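Teichoic acid biosynthesis protein F (PDB 3L7I) is a cell-wall polymer enzyme of Staphylococcus epidermidis, pairing a GT-A-type glycosyltransferase family sequence with a GT-B-clan region built on parallel Rossmann-like sheets. Local coordinates at residues 636-644 against 658-669. Numbering follows the deposited sequence.
Sequences PQFFFAYDI and YMEDLPGPIYTE
F639 is where 636-644 and 658-669 pack most tightly. L662 comes at its ring from the opposite direction and sets CD1 over one face, 4.1 Å from the ring centroid and 8° off the normal, a CH-pi contact. The same L662 methyl also lies over a face of the Y658 ring, so it sits in the corner formed by the two rings. P663 crosses the F639 side chain at about a right angle, its CD 3.5 Å from F639 CZ, while G664 N and P665 O lie at the ring edge in its plane. With CG anti to the carbonyl carbon, chi1 -60° sets the phenyl against L662, P663 and the G664-P665 backbone. Y658 OH, beside F639 CB, is hydrogen-bonded to D622 O.

Alongside, the backbones pair as parallel strands: Y667 N gives F639 O a good bond of 2.8 Å, whereas F639 N to P665 O, at 3.3 Å, is weak. G664 CA approaches Q637 O at 3.3 Å in a nearly straight CA-H...O contact. On the face that carries Y667, F638 CD1 meets P665 CD at 4.0 Å and has Y667 CE2 at its ring edge; helix 670-677 packs against F638 too.

The far end is the solvent side. I644, partly exposed, touches T668 CG2 through its CG2 at 3.7 Å and reaches the Y658 ring and M659 through CD1; T668 and M659 are exposed.

Strand 666-667 is outermost in its six-stranded parallel sheet, in the GT-B-clan region. With so few backbone bonds, 658-669 is probably held mainly by side-chain packing, F639 on the lead-in loop 662-665 being its largest element.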
loop_
_atom_site.group_PDB
_atom_site.type_symbol
_atom_site.label_atom_id
_atom_site.label_comp_id
_atom_site.label_asym_id
_atom_site.label_seq_id
_atom_site.Cartn_x
_atom_site.Cartn_y
_atom_site.Cartn_z
ATOM N N PRO A 636 -32.723 48.539 -34.200
ATOM C CA PRO A 636 -33.860 47.621 -34.330
ATOM C C PRO A 636 -33.462 46.165 -34.135
ATOM O O PRO A 636 -32.483 45.724 -34.727
ATOM C CB PRO A 636 -34.303 47.817 -35.783
ATOM C CG PRO A 636 -33.744 49.117 -36.186
ATOM C CD PRO A 636 -32.465 49.270 -35.450
ATOM N N GLN A 637 -34.211 45.434 -33.319
ATOM C CA GLN A 637 -34.053 43.991 -33.254
ATOM C C GLN A 637 -35.362 43.354 -33.712
ATOM O O GLN A 637 -36.415 43.984 -33.633
ATOM C CB GLN A 637 -33.691 43.524 -31.844
ATOM C CG GLN A 637 -32.617 44.342 -31.161
ATOM C CD GLN A 637 -31.994 43.618 -29.975
ATOM O OE1 GLN A 637 -31.991 42.383 -29.917
ATOM N NE2 GLN A 637 -31.442 44.383 -29.032
ATOM N N PHE A 638 -35.266 42.125 -34.222
ATOM C CA PHE A 638 -36.406 41.312 -34.631
ATOM C C PHE A 638 -36.292 39.962 -33.950
ATOM O O PHE A 638 -35.195 39.547 -33.543
ATOM C CB PHE A 638 -36.405 41.099 -36.141
ATOM C CG PHE A 638 -36.664 42.347 -36.927
ATOM C CD1 PHE A 638 -37.972 42.718 -37.267
ATOM C CD2 PHE A 638 -35.614 43.164 -37.333
ATOM C CE1 PHE A 638 -38.222 43.874 -38.000
ATOM C CE2 PHE A 638 -35.870 44.315 -38.063
ATOM C CZ PHE A 638 -37.168 44.666 -38.396
ATOM N N PHE A 639 -37.413 39.265 -33.846
ATOM C CA PHE A 639 -37.470 38.036 -33.078
ATOM C C PHE A 639 -38.269 36.995 -33.809
ATOM O O PHE A 639 -39.490 36.954 -33.739
ATOM C CB PHE A 639 -38.011 38.324 -31.679
ATOM C CG PHE A 639 -37.163 39.297 -30.942
ATOM C CD1 PHE A 639 -35.990 38.871 -30.311
ATOM C CD2 PHE A 639 -37.459 40.651 -30.972
ATOM C CE1 PHE A 639 -35.155 39.775 -29.668
ATOM C CE2 PHE A 639 -36.627 41.561 -30.333
ATOM C CZ PHE A 639 -35.475 41.122 -29.672
ATOM N N PHE A 640 -37.551 36.162 -34.535
ATOM C CA PHE A 640 -38.145 35.172 -35.409
ATOM C C PHE A 640 -38.419 33.872 -34.629
ATOM O O PHE A 640 -37.775 32.844 -34.836
ATOM C CB PHE A 640 -37.176 34.959 -36.554
ATOM C CG PHE A 640 -37.604 33.947 -37.532
ATOM C CD1 PHE A 640 -36.681 33.068 -38.068
ATOM C CD2 PHE A 640 -38.916 33.875 -37.947
ATOM C CE1 PHE A 640 -37.065 32.118 -39.012
ATOM C CE2 PHE A 640 -39.309 32.928 -38.895
ATOM C CZ PHE A 640 -38.384 32.044 -39.422
ATOM N N ALA A 641 -39.375 33.938 -33.715
ATOM C CA ALA A 641 -39.770 32.776 -32.929
ATOM C C ALA A 641 -40.693 31.840 -33.718
ATOM O O ALA A 641 -41.898 31.818 -33.503
ATOM C CB ALA A 641 -40.442 33.221 -31.635
ATOM N N TYR A 642 -40.125 31.058 -34.622
ATOM C CA TYR A 642 -40.938 30.191 -35.456
ATOM C C TYR A 642 -41.453 28.985 -34.692
ATOM O O TYR A 642 -42.527 28.469 -34.986
ATOM C CB TYR A 642 -40.177 29.764 -36.713
ATOM C CG TYR A 642 -38.842 29.101 -36.466
ATOM C CD1 TYR A 642 -37.659 29.842 -36.499
ATOM C CD2 TYR A 642 -38.757 27.738 -36.238
ATOM C CE1 TYR A 642 -36.429 29.249 -36.287
ATOM C CE2 TYR A 642 -37.533 27.125 -36.022
ATOM C CZ TYR A 642 -36.367 27.884 -36.048
ATOM O OH TYR A 642 -35.146 27.265 -35.834
ATOM N N ASP A 643 -40.692 28.541 -33.705
ATOM C CA ASP A 643 -41.112 27.395 -32.897
ATOM C C ASP A 643 -41.712 27.825 -31.570
ATOM O O ASP A 643 -41.906 27.012 -30.681
ATOM C CB ASP A 643 -39.954 26.427 -32.662
ATOM C CG ASP A 643 -38.726 27.108 -32.095
ATOM O OD1 ASP A 643 -38.751 28.342 -31.894
ATOM O OD2 ASP A 643 -37.732 26.396 -31.844
ATOM N N ILE A 644 -42.028 29.107 -31.462
ATOM C CA ILE A 644 -42.524 29.681 -30.233
ATOM C C ILE A 644 -43.670 28.905 -29.560
ATOM O O ILE A 644 -43.913 29.088 -28.371
ATOM C CB ILE A 644 -42.968 31.120 -30.460
ATOM C CG1 ILE A 644 -43.121 31.842 -29.116
ATOM C CG2 ILE A 644 -44.240 31.143 -31.276
ATOM C CD1 ILE A 644 -43.309 33.327 -29.253
ATOM N N TYR A 658 -41.485 37.895 -22.160
ATOM C CA TYR A 658 -41.137 37.846 -23.580
ATOM C C TYR A 658 -42.224 38.355 -24.522
ATOM O O TYR A 658 -41.938 39.038 -25.514
ATOM C CB TYR A 658 -40.837 36.403 -23.955
ATOM C CG TYR A 658 -40.204 36.195 -25.308
ATOM C CD1 TYR A 658 -38.828 36.133 -25.441
ATOM C CD2 TYR A 658 -40.981 36.018 -26.439
ATOM C CE1 TYR A 658 -38.236 35.920 -26.662
ATOM C CE2 TYR A 658 -40.401 35.809 -27.680
ATOM C CZ TYR A 658 -39.018 35.755 -27.785
ATOM O OH TYR A 658 -38.417 35.540 -29.012
ATOM N N MET A 659 -43.468 37.991 -24.224
ATOM C CA MET A 659 -44.574 38.348 -25.075
ATOM C C MET A 659 -44.716 39.851 -25.193
ATOM O O MET A 659 -45.265 40.354 -26.171
ATOM C CB MET A 659 -45.859 37.732 -24.546
ATOM C CG MET A 659 -46.498 36.781 -25.525
ATOM S SD MET A 659 -45.259 35.807 -26.376
ATOM C CE MET A 659 -45.688 34.155 -25.817
ATOM N N GLU A 660 -44.207 40.577 -24.211
ATOM C CA GLU A 660 -44.451 42.007 -24.172
ATOM C C GLU A 660 -43.193 42.829 -24.399
ATOM O O GLU A 660 -42.822 43.140 -25.534
ATOM C CB GLU A 660 -45.086 42.375 -22.834
ATOM C CG GLU A 660 -46.258 43.323 -22.957
ATOM C CD GLU A 660 -47.430 42.896 -22.101
ATOM O OE1 GLU A 660 -47.204 42.166 -21.110
ATOM O OE2 GLU A 660 -48.574 43.283 -22.427
ATOM N N ASP A 661 -42.532 43.151 -23.297
ATOM C CA ASP A 661 -41.470 44.144 -23.272
ATOM C C ASP A 661 -40.116 43.722 -23.854
ATOM O O ASP A 661 -39.123 43.662 -23.137
ATOM C CB ASP A 661 -41.288 44.657 -21.836
ATOM C CG ASP A 661 -41.053 43.536 -20.840
ATOM O OD1 ASP A 661 -40.280 42.613 -21.170
ATOM O OD2 ASP A 661 -41.638 43.578 -19.735
ATOM N N LEU A 662 -40.073 43.447 -25.155
ATOM C CA LEU A 662 -38.788 43.385 -25.859
ATOM C C LEU A 662 -38.740 44.422 -26.995
ATOM O O LEU A 662 -39.784 44.944 -27.411
ATOM C CB LEU A 662 -38.397 41.957 -26.291
ATOM C CG LEU A 662 -39.299 41.125 -27.177
ATOM C CD1 LEU A 662 -38.854 39.670 -27.188
ATOM C CD2 LEU A 662 -40.756 41.273 -26.686
ATOM N N PRO A 663 -37.525 44.730 -27.482
ATOM C CA PRO A 663 -37.246 45.947 -28.253
ATOM C C PRO A 663 -37.788 45.910 -29.669
ATOM O O PRO A 663 -37.711 46.924 -30.354
ATOM C CB PRO A 663 -35.716 45.968 -28.345
ATOM C CG PRO A 663 -35.243 44.642 -27.882
ATOM C CD PRO A 663 -36.419 43.769 -27.583
ATOM N N GLY A 664 -38.290 44.761 -30.106
ATOM C CA GLY A 664 -38.788 44.606 -31.459
ATOM C C GLY A 664 -39.949 43.642 -31.546
ATOM O O GLY A 664 -40.323 43.004 -30.571
ATOM N N PRO A 665 -40.512 43.506 -32.739
ATOM C CA PRO A 665 -41.698 42.670 -32.969
ATOM C C PRO A 665 -41.379 41.164 -32.933
ATOM O O PRO A 665 -40.244 40.793 -33.211
ATOM C CB PRO A 665 -42.120 43.059 -34.392
ATOM C CG PRO A 665 -41.025 44.016 -34.913
ATOM C CD PRO A 665 -39.887 43.947 -33.992
ATOM N N ILE A 666 -42.347 40.313 -32.612
ATOM C CA ILE A 666 -42.133 38.872 -32.756
ATOM C C ILE A 666 -42.722 38.399 -34.072
ATOM O O ILE A 666 -43.890 38.628 -34.343
ATOM C CB ILE A 666 -42.800 38.049 -31.624
ATOM C CG1 ILE A 666 -42.252 38.467 -30.256
ATOM C CG2 ILE A 666 -42.612 36.541 -31.880
ATOM C CD1 ILE A 666 -42.984 37.878 -29.098
ATOM N N TYR A 667 -41.928 37.738 -34.899
ATOM C CA TYR A 667 -42.477 37.166 -36.119
ATOM C C TYR A 667 -42.428 35.646 -36.033
ATOM O O TYR A 667 -41.443 35.083 -35.581
ATOM C CB TYR A 667 -41.715 37.671 -37.360
ATOM C CG TYR A 667 -42.159 39.032 -37.868
ATOM C CD1 TYR A 667 -43.211 39.156 -38.766
ATOM C CD2 TYR A 667 -41.519 40.190 -37.452
ATOM C CE1 TYR A 667 -43.616 40.394 -39.226
ATOM C CE2 TYR A 667 -41.916 41.430 -37.905
ATOM C CZ TYR A 667 -42.966 41.528 -38.791
ATOM O OH TYR A 667 -43.355 42.768 -39.239
ATOM N N THR A 668 -43.486 34.976 -36.455
ATOM C CA THR A 668 -43.457 33.522 -36.497
ATOM C C THR A 668 -43.199 33.016 -37.921
ATOM O O THR A 668 -42.628 31.947 -38.120
ATOM C CB THR A 668 -44.734 32.894 -35.872
ATOM O OG1 THR A 668 -45.915 33.541 -36.393
ATOM C CG2 THR A 668 -44.708 33.054 -34.371
ATOM N N GLU A 669 -43.603 33.792 -38.919
ATOM C CA GLU A 669 -43.245 33.472 -40.298
ATOM C C GLU A 669 -42.149 34.433 -40.778
ATOM O O GLU A 669 -42.113 35.598 -40.392
ATOM C CB GLU A 669 -44.484 33.510 -41.219
ATOM C CG GLU A 669 -44.506 34.635 -42.277
ATOM C CD GLU A 669 -45.273 35.879 -41.835
ATOM O OE1 GLU A 669 -45.258 36.203 -40.628
ATOM O OE2 GLU A 669 -45.894 36.542 -42.696
#